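Local coordinates for uncharacterized protein (Leptotrichia buccalis, PDB 3T8K) that is of unknown function but has an ankyrin-repeat fold, an architecture that commonly serves as a scaffold for binding other proteins, at residues P134-I139 against K166-K171; V117-I122 against S143-L148; L46-D51 against Y55-F60. One frame throughout, in Å; residues are numbered along the deposited sequence.

How the contacts relate
Contacts 1 and 2 are neighbours at the C-terminal end of the chain, their centres about 11 Å apart, and their segments alternate along the sequence; Ile139 joins them by packing on Phe119, Ile122 and Leu145. Contact 1 sets one helix against another through a tyrosine whose hydroxyl sits in a polar network, whereas contact 2 joins two loops mainly through hydrocarbon, apart from one methyl set on a backbone carbonyl. Contact 3 lies about 23 Å from contact 2, centre to centre, on the opposite side of the chain's centre, and folds a loop back on the helix it leads into. All three are mainly buried; only contact 3 has a direct hydrogen bond between its segments.

Contact 1: residues P134-I139 against K166-K171; sequences PLYKLI and KPIALK
Tyr136 reaches across from helix 129-140 to the first turn of helix 167-180, and Lys166, Ile168 and Ala169 receive it in turn. Lys166, in the N-cap position, comes first. Its aliphatic CD lies 4.3 Å from Tyr136 OH, while its ammonium group meets the same hydroxyl through a water, which donates to Tyr136 OH at 2.9 Å and accepts from Lys166 NZ at 2.8 Å. Lysine suits this place because its long chain can pass near the hydroxyl with CD and still carry the ammonium group to the water; NZ is also bonded to the carbonyl of Tyr125. Ile168 follows, its CG2 branch 4.2 Å from Tyr136 CD2, and the two side chains cross at about a right angle. Ala169 makes the closest approach: its CA lies over one face of the ring, and its methyl CB comes 3.5 Å from Tyr136 OH and 3.6 Å from Tyr136 CZ. A small residue lets the aromatic ring come this near to the helix backbone. The ring is carried there by a chi1 of -75°, which sets CG opposite the carbonyl carbon. Glu129 ties the two helices together as well, since one carboxylate oxygen serves Tyr136 OH and Ala169 N while the other takes Ile168 N, at the helix start where backbone N-H groups need acceptors. A phenylalanine in place of Tyr136 would probably keep much of the ring packing but leave the water and the Glu129 carboxylate without their hydroxyl partner. With one aromatic side chain bridging helix 129-140 and helix 167-180, and helix 157-162 between them in sequence, the arrangement is consistent with the side-by-side helix stacking of an ankyrin-repeat fold.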
# COMPACT_ATOMS: atom_id res chain seq x y z
N PRO A 134 15.40 11.88 -13.39
CA PRO A 134 16.46 10.93 -13.04
C PRO A 134 15.93 9.50 -12.93
O PRO A 134 16.55 8.59 -13.49
CB PRO A 134 16.95 11.44 -11.68
CG PRO A 134 16.65 12.91 -11.71
CD PRO A 134 15.33 13.00 -12.43
N LEU A 135 14.80 9.32 -12.25
CA LEU A 135 14.20 8.00 -12.14
C LEU A 135 13.78 7.45 -13.50
O LEU A 135 14.01 6.29 -13.80
CB LEU A 135 13.02 8.01 -11.15
CG LEU A 135 12.23 6.71 -11.01
CD1 LEU A 135 13.16 5.58 -10.56
CD2 LEU A 135 11.06 6.86 -10.02
N TYR A 136 13.16 8.30 -14.34
CA TYR A 136 12.76 7.90 -15.68
C TYR A 136 13.97 7.39 -16.49
O TYR A 136 13.89 6.38 -17.20
CB TYR A 136 12.13 9.08 -16.43
CG TYR A 136 10.72 9.46 -16.03
CD1 TYR A 136 9.89 8.59 -15.32
CD2 TYR A 136 10.20 10.70 -16.40
CE1 TYR A 136 8.60 8.96 -14.98
CE2 TYR A 136 8.91 11.07 -16.06
CZ TYR A 136 8.12 10.20 -15.36
OH TYR A 136 6.84 10.59 -15.03
N LYS A 137 15.09 8.10 -16.37
CA LYS A 137 16.31 7.72 -17.08
C LYS A 137 16.82 6.36 -16.64
O LYS A 137 17.26 5.56 -17.47
CB LYS A 137 17.39 8.78 -16.88
CG LYS A 137 17.10 10.08 -17.64
CD LYS A 137 18.26 11.06 -17.49
CE LYS A 137 18.04 12.32 -18.29
NZ LYS A 137 19.21 13.23 -18.14
N LEU A 138 16.78 6.10 -15.33
CA LEU A 138 17.21 4.82 -14.80
C LEU A 138 16.38 3.71 -15.42
O LEU A 138 16.91 2.72 -15.93
CB LEU A 138 17.05 4.79 -13.27
CG LEU A 138 18.07 5.56 -12.44
CD1 LEU A 138 17.66 5.58 -10.97
CD2 LEU A 138 19.46 4.96 -12.61
N ILE A 139 15.06 3.87 -15.36
CA ILE A 139 14.16 2.84 -15.86
C ILE A 139 14.29 2.59 -17.36
O ILE A 139 14.45 1.45 -17.79
CB ILE A 139 12.70 3.16 -15.49
CG1 ILE A 139 12.55 3.18 -13.96
CG2 ILE A 139 11.76 2.14 -16.11
CD1 ILE A 139 11.17 3.60 -13.49
N LYS A 166 1.11 12.87 -17.79
CA LYS A 166 2.56 12.69 -17.69
C LYS A 166 3.21 12.70 -19.07
O LYS A 166 3.69 11.67 -19.54
CB LYS A 166 2.87 11.35 -17.01
CG LYS A 166 2.25 11.17 -15.64
CD LYS A 166 2.81 12.17 -14.65
CE LYS A 166 2.45 11.81 -13.21
NZ LYS A 166 3.38 12.53 -12.30
N PRO A 167 3.21 13.86 -19.73
CA PRO A 167 3.71 13.94 -21.11
C PRO A 167 5.17 13.52 -21.26
O PRO A 167 5.55 12.97 -22.29
CB PRO A 167 3.54 15.43 -21.46
CG PRO A 167 3.50 16.12 -20.13
CD PRO A 167 2.77 15.17 -19.23
N ILE A 168 5.98 13.77 -20.23
CA ILE A 168 7.39 13.41 -20.31
C ILE A 168 7.56 11.89 -20.31
O ILE A 168 8.29 11.33 -21.13
CB ILE A 168 8.22 14.04 -19.17
CG1 ILE A 168 8.10 15.57 -19.22
CG2 ILE A 168 9.68 13.64 -19.29
CD1 ILE A 168 8.98 16.29 -18.21
N ALA A 169 6.87 11.22 -19.39
CA ALA A 169 6.91 9.76 -19.36
C ALA A 169 6.40 9.19 -20.68
O ALA A 169 6.92 8.19 -21.18
CB ALA A 169 6.09 9.24 -18.19
N LEU A 170 5.39 9.83 -21.25
CA LEU A 170 4.78 9.31 -22.47
C LEU A 170 5.77 9.38 -23.62
O LEU A 170 5.94 8.43 -24.38
CB LEU A 170 3.50 10.08 -22.84
CG LEU A 170 2.87 9.61 -24.15
CD1 LEU A 170 2.39 8.17 -24.00
CD2 LEU A 170 1.72 10.53 -24.56
N LYS A 171 6.42 10.53 -23.74
CA LYS A 171 7.43 10.76 -24.77
C LYS A 171 8.57 9.76 -24.64
O LYS A 171 9.02 9.18 -25.63
CB LYS A 171 7.97 12.18 -24.66
CG LYS A 171 9.08 12.52 -25.66
CD LYS A 171 8.72 12.06 -27.06
CE LYS A 171 9.90 12.26 -28.02
NZ LYS A 171 9.67 11.52 -29.29
O HOH W 1 5.32 10.49 -12.57

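Contact 2: residues V117-I122 against S143-L148; sequences VVFKNI and SGLQLL
Val117 and Gln146 bring two loops together, their CA atoms 6.7 Å apart, just where the first loop makes a type I beta turn from Val117 to Lys120. In this ankyrin-repeat fold the loops are connections between helices, one preceding helix 129-140 and the other following it, and their meeting is almost wholly apolar. Val117 points toward the other loop and sets its CG1 methyl 3.3 Å from Gln146 O, a close touch of methyl on carbonyl. Its branched, compact side chain also serves its own loop, because CB lies over one face of the Phe119 ring, offset toward the rim. Phe119 is long enough for the far end of its ring to meet both Leu145 and Leu147: a chi1 of 44° puts CG between the backbone N and the carbonyl carbon and brings CE2 and CZ up to the leucines. Leu145 CD2 comes obliquely to the ring, 3.9 Å from Phe119 CE2. The same ring packs on Ile139 of helix 129-140, as does Leu145, so a flat aromatic fills the junction of both loops with the helix. Gln146 suits the margin, its NE2 bonded to the carbonyl of Thr108. Leu147 also packs on Met173 and Tyr176 of helix 167-180, and its CD2 methyl meets the Phe119 ring at the edge, near the ring plane, 4.2 Å from CZ.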
# COMPACT_ATOMS: atom_id res chain seq x y z
N VAL A 117 3.53 -3.61 -15.27
CA VAL A 117 4.93 -3.22 -15.06
C VAL A 117 5.12 -2.87 -13.58
O VAL A 117 4.21 -2.37 -12.92
CB VAL A 117 5.38 -2.07 -15.96
CG1 VAL A 117 5.40 -2.52 -17.42
CG2 VAL A 117 4.48 -0.84 -15.78
N VAL A 118 6.31 -3.15 -13.07
CA VAL A 118 6.51 -3.09 -11.62
C VAL A 118 6.55 -1.65 -11.12
O VAL A 118 6.31 -1.38 -9.94
CB VAL A 118 7.77 -3.87 -11.19
CG1 VAL A 118 9.03 -3.09 -11.57
CG2 VAL A 118 7.74 -4.17 -9.70
N PHE A 119 6.83 -0.73 -12.05
CA PHE A 119 6.91 0.70 -11.75
C PHE A 119 5.62 1.46 -12.07
O PHE A 119 5.61 2.68 -12.10
CB PHE A 119 8.07 1.36 -12.50
CG PHE A 119 8.19 0.93 -13.93
CD1 PHE A 119 7.51 1.60 -14.94
CD2 PHE A 119 8.95 -0.18 -14.27
CE1 PHE A 119 7.61 1.18 -16.25
CE2 PHE A 119 9.05 -0.60 -15.57
CZ PHE A 119 8.38 0.08 -16.57
N LYS A 120 4.52 0.74 -12.28
CA LYS A 120 3.30 1.41 -12.73
C LYS A 120 2.88 2.56 -11.81
O LYS A 120 2.38 3.59 -12.28
CB LYS A 120 2.16 0.42 -12.89
CG LYS A 120 0.83 1.10 -13.20
CD LYS A 120 -0.18 0.10 -13.75
CE LYS A 120 -1.51 0.78 -14.04
NZ LYS A 120 -2.40 -0.10 -14.85
N ASN A 121 3.08 2.40 -10.51
CA ASN A 121 2.63 3.42 -9.56
C ASN A 121 3.34 4.76 -9.71
O ASN A 121 2.82 5.80 -9.30
CB ASN A 121 2.76 2.92 -8.11
CG ASN A 121 1.95 3.77 -7.13
OD1 ASN A 121 0.79 4.10 -7.38
ND2 ASN A 121 2.57 4.12 -6.01
N ILE A 122 4.54 4.77 -10.30
CA ILE A 122 5.27 6.04 -10.36
C ILE A 122 4.51 7.06 -11.19
O ILE A 122 4.68 8.27 -11.04
CB ILE A 122 6.72 5.89 -10.85
CG1 ILE A 122 6.78 5.64 -12.36
CG2 ILE A 122 7.43 4.80 -10.05
CD1 ILE A 122 8.19 5.62 -12.91
N SER A 143 17.14 -2.55 -20.86
CA SER A 143 16.58 -3.33 -21.95
C SER A 143 15.52 -4.28 -21.41
O SER A 143 15.66 -4.80 -20.30
CB SER A 143 17.68 -4.14 -22.62
OG SER A 143 17.16 -5.01 -23.62
N GLY A 144 14.47 -4.52 -22.18
CA GLY A 144 13.50 -5.54 -21.79
C GLY A 144 12.24 -5.08 -21.07
O GLY A 144 11.48 -5.92 -20.57
N LEU A 145 12.00 -3.78 -20.99
CA LEU A 145 10.75 -3.31 -20.38
C LEU A 145 9.55 -3.81 -21.19
O LEU A 145 9.55 -3.78 -22.42
CB LEU A 145 10.73 -1.78 -20.27
CG LEU A 145 11.85 -1.16 -19.44
CD1 LEU A 145 11.77 0.37 -19.47
CD2 LEU A 145 11.83 -1.68 -18.02
N GLN A 146 8.52 -4.27 -20.48
CA GLN A 146 7.36 -4.86 -21.13
C GLN A 146 6.24 -3.83 -21.21
O GLN A 146 5.27 -3.88 -20.45
CB GLN A 146 6.92 -6.11 -20.36
CG GLN A 146 8.01 -7.17 -20.26
CD GLN A 146 7.52 -8.47 -19.66
OE1 GLN A 146 6.69 -9.17 -20.24
NE2 GLN A 146 8.04 -8.81 -18.48
N LEU A 147 6.39 -2.90 -22.14
CA LEU A 147 5.50 -1.75 -22.23
C LEU A 147 4.22 -1.98 -23.04
O LEU A 147 3.30 -1.17 -22.97
CB LEU A 147 6.25 -0.53 -22.79
CG LEU A 147 7.55 -0.07 -22.12
CD1 LEU A 147 8.03 1.22 -22.78
CD2 LEU A 147 7.38 0.12 -20.62
N LEU A 148 4.16 -3.07 -23.80
CA LEU A 148 3.04 -3.33 -24.71
C LEU A 148 2.36 -4.65 -24.41
O LEU A 148 1.76 -5.28 -25.28
CB LEU A 148 3.52 -3.33 -26.16
CG LEU A 148 4.05 -1.97 -26.61
CD1 LEU A 148 4.66 -2.06 -28.01
CD2 LEU A 148 2.95 -0.93 -26.54

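Contact 3: residues L46-D51 against Y55-F60; sequences LRNNND and YKISMF
Leu46 CD2 rests against a hydroxyl rather than another hydrocarbon, 4.0 Å from Ser58 OG. The pairing is less odd than it seems, for Ser58 OG is bonded to the carbonyl of Arg54 one helical turn back, so the polar atom is occupied within its own helix. Serine suits this buried place because it is small and can turn its oxygen onto the backbone, while Leu46 supplies branched hydrocarbon that packs also on Phe100, Leu78 and Leu82. Further along, Asn48 and Ile57 cross at about a right angle, with Asn48 ND2 4.2 Å from Ile57 CD1. Asn48 does more for the loop than for this touch. Its amide CG lies opposite the backbone N (chi1 -159°), and OD1 accepts from Asn50 N at 2.9 Å in an Asx turn, the donor tilted 19° from the carbonyl plane. Meanwhile ND2 is bonded to the carbonyls of Ala14 and Gly17, so both ends of the buried amide are used, and an asparagine is well matched to such a place. Asn50 takes over from there as N-cap, its OD1 accepting from Ala53 N. The first turn of the helix then closes with a hydrogen bond from Tyr55 N to Asp51 O, 3.0 Å at an N-H...O angle of 158°, and Tyr55 CB lies beside the same oxygen. An Asx turn leading directly into an asparagine N-cap starts helix 51-63 here, and the loop from helix 41-45 folds against that helix within the ankyrin-repeat fold.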
# COMPACT_ATOMS: atom_id res chain seq x y z
N LEU A 46 10.81 -1.89 2.70
CA LEU A 46 10.27 -0.98 1.70
C LEU A 46 8.82 -0.63 1.99
O LEU A 46 8.27 0.34 1.44
CB LEU A 46 10.42 -1.59 0.31
CG LEU A 46 11.89 -1.65 -0.11
CD1 LEU A 46 12.08 -2.56 -1.31
CD2 LEU A 46 12.43 -0.25 -0.38
N ARG A 47 8.19 -1.40 2.87
CA ARG A 47 6.80 -1.17 3.23
C ARG A 47 6.65 -0.24 4.42
O ARG A 47 5.53 0.13 4.80
CB ARG A 47 6.08 -2.51 3.46
CG ARG A 47 5.92 -3.29 2.16
CD ARG A 47 5.21 -4.60 2.36
NE ARG A 47 6.09 -5.60 2.95
CZ ARG A 47 5.77 -6.88 3.13
NH1 ARG A 47 4.58 -7.33 2.77
NH2 ARG A 47 6.65 -7.72 3.67
N ASN A 48 7.77 0.16 5.00
CA ASN A 48 7.76 1.16 6.06
C ASN A 48 7.21 2.50 5.54
O ASN A 48 7.77 3.10 4.61
CB ASN A 48 9.17 1.34 6.63
CG ASN A 48 9.18 1.95 8.01
OD1 ASN A 48 8.50 2.94 8.28
ND2 ASN A 48 9.98 1.36 8.91
N ASN A 49 6.12 2.97 6.14
CA ASN A 49 5.52 4.26 5.79
C ASN A 49 6.36 5.50 6.17
O ASN A 49 6.02 6.63 5.80
CB ASN A 49 4.14 4.39 6.43
CG ASN A 49 3.16 3.35 5.91
OD1 ASN A 49 3.09 3.10 4.71
ND2 ASN A 49 2.41 2.74 6.82
N ASN A 50 7.42 5.27 6.94
CA ASN A 50 8.33 6.33 7.35
C ASN A 50 9.45 6.45 6.32
O ASN A 50 10.29 5.55 6.22
CB ASN A 50 8.89 6.01 8.75
CG ASN A 50 9.74 7.13 9.34
OD1 ASN A 50 10.52 7.77 8.64
ND2 ASN A 50 9.60 7.35 10.64
N ASP A 51 9.46 7.53 5.54
CA ASP A 51 10.42 7.69 4.45
C ASP A 51 11.86 7.65 4.95
O ASP A 51 12.72 7.01 4.34
CB ASP A 51 10.20 9.01 3.70
CG ASP A 51 8.97 9.00 2.81
OD1 ASP A 51 8.48 7.90 2.48
OD2 ASP A 51 8.51 10.10 2.42
N TYR A 55 14.51 4.63 4.08
CA TYR A 55 15.77 4.87 3.40
C TYR A 55 16.97 4.45 4.27
O TYR A 55 17.82 3.69 3.81
CB TYR A 55 15.89 6.34 2.99
CG TYR A 55 17.17 6.67 2.26
CD1 TYR A 55 17.29 6.47 0.89
CD2 TYR A 55 18.27 7.19 2.95
CE1 TYR A 55 18.46 6.77 0.22
CE2 TYR A 55 19.44 7.50 2.28
CZ TYR A 55 19.53 7.28 0.92
OH TYR A 55 20.70 7.59 0.25
N LYS A 56 17.02 4.93 5.51
CA LYS A 56 18.16 4.64 6.38
C LYS A 56 18.32 3.14 6.64
O LYS A 56 19.43 2.61 6.58
CB LYS A 56 18.03 5.39 7.71
CG LYS A 56 18.29 6.88 7.62
CD LYS A 56 18.03 7.57 8.95
CE LYS A 56 18.33 9.06 8.87
NZ LYS A 56 18.11 9.74 10.18
N ILE A 57 17.21 2.47 6.92
CA ILE A 57 17.25 1.02 7.15
C ILE A 57 17.62 0.28 5.87
O ILE A 57 18.35 -0.72 5.90
CB ILE A 57 15.89 0.49 7.66
CG1 ILE A 57 15.51 1.18 8.97
CG2 ILE A 57 15.92 -1.02 7.82
CD1 ILE A 57 14.10 0.90 9.44
N SER A 58 17.12 0.77 4.73
CA SER A 58 17.42 0.11 3.46
C SER A 58 18.91 0.20 3.16
O SER A 58 19.53 -0.80 2.80
CB SER A 58 16.63 0.75 2.31
OG SER A 58 15.29 0.30 2.30
N MSE A 59 19.46 1.40 3.30
CA MSE A 59 20.89 1.61 3.05
C MSE A 59 21.76 0.81 4.00
O MSE A 59 22.80 0.29 3.62
CB MSE A 59 21.22 3.10 3.15
CG MSE A 59 20.51 3.94 2.11
SE MSE A 59 21.14 3.61 0.27
CE MSE A 59 20.53 1.79 -0.04
N PHE A 60 21.33 0.72 5.26
CA PHE A 60 22.08 -0.05 6.24
C PHE A 60 22.16 -1.51 5.82
O PHE A 60 23.25 -2.09 5.79
CB PHE A 60 21.42 0.08 7.62
CG PHE A 60 22.02 -0.82 8.67
CD1 PHE A 60 23.07 -0.39 9.46
CD2 PHE A 60 21.53 -2.10 8.85
CE1 PHE A 60 23.62 -1.22 10.43
CE2 PHE A 60 22.08 -2.94 9.82
CZ PHE A 60 23.13 -2.50 10.61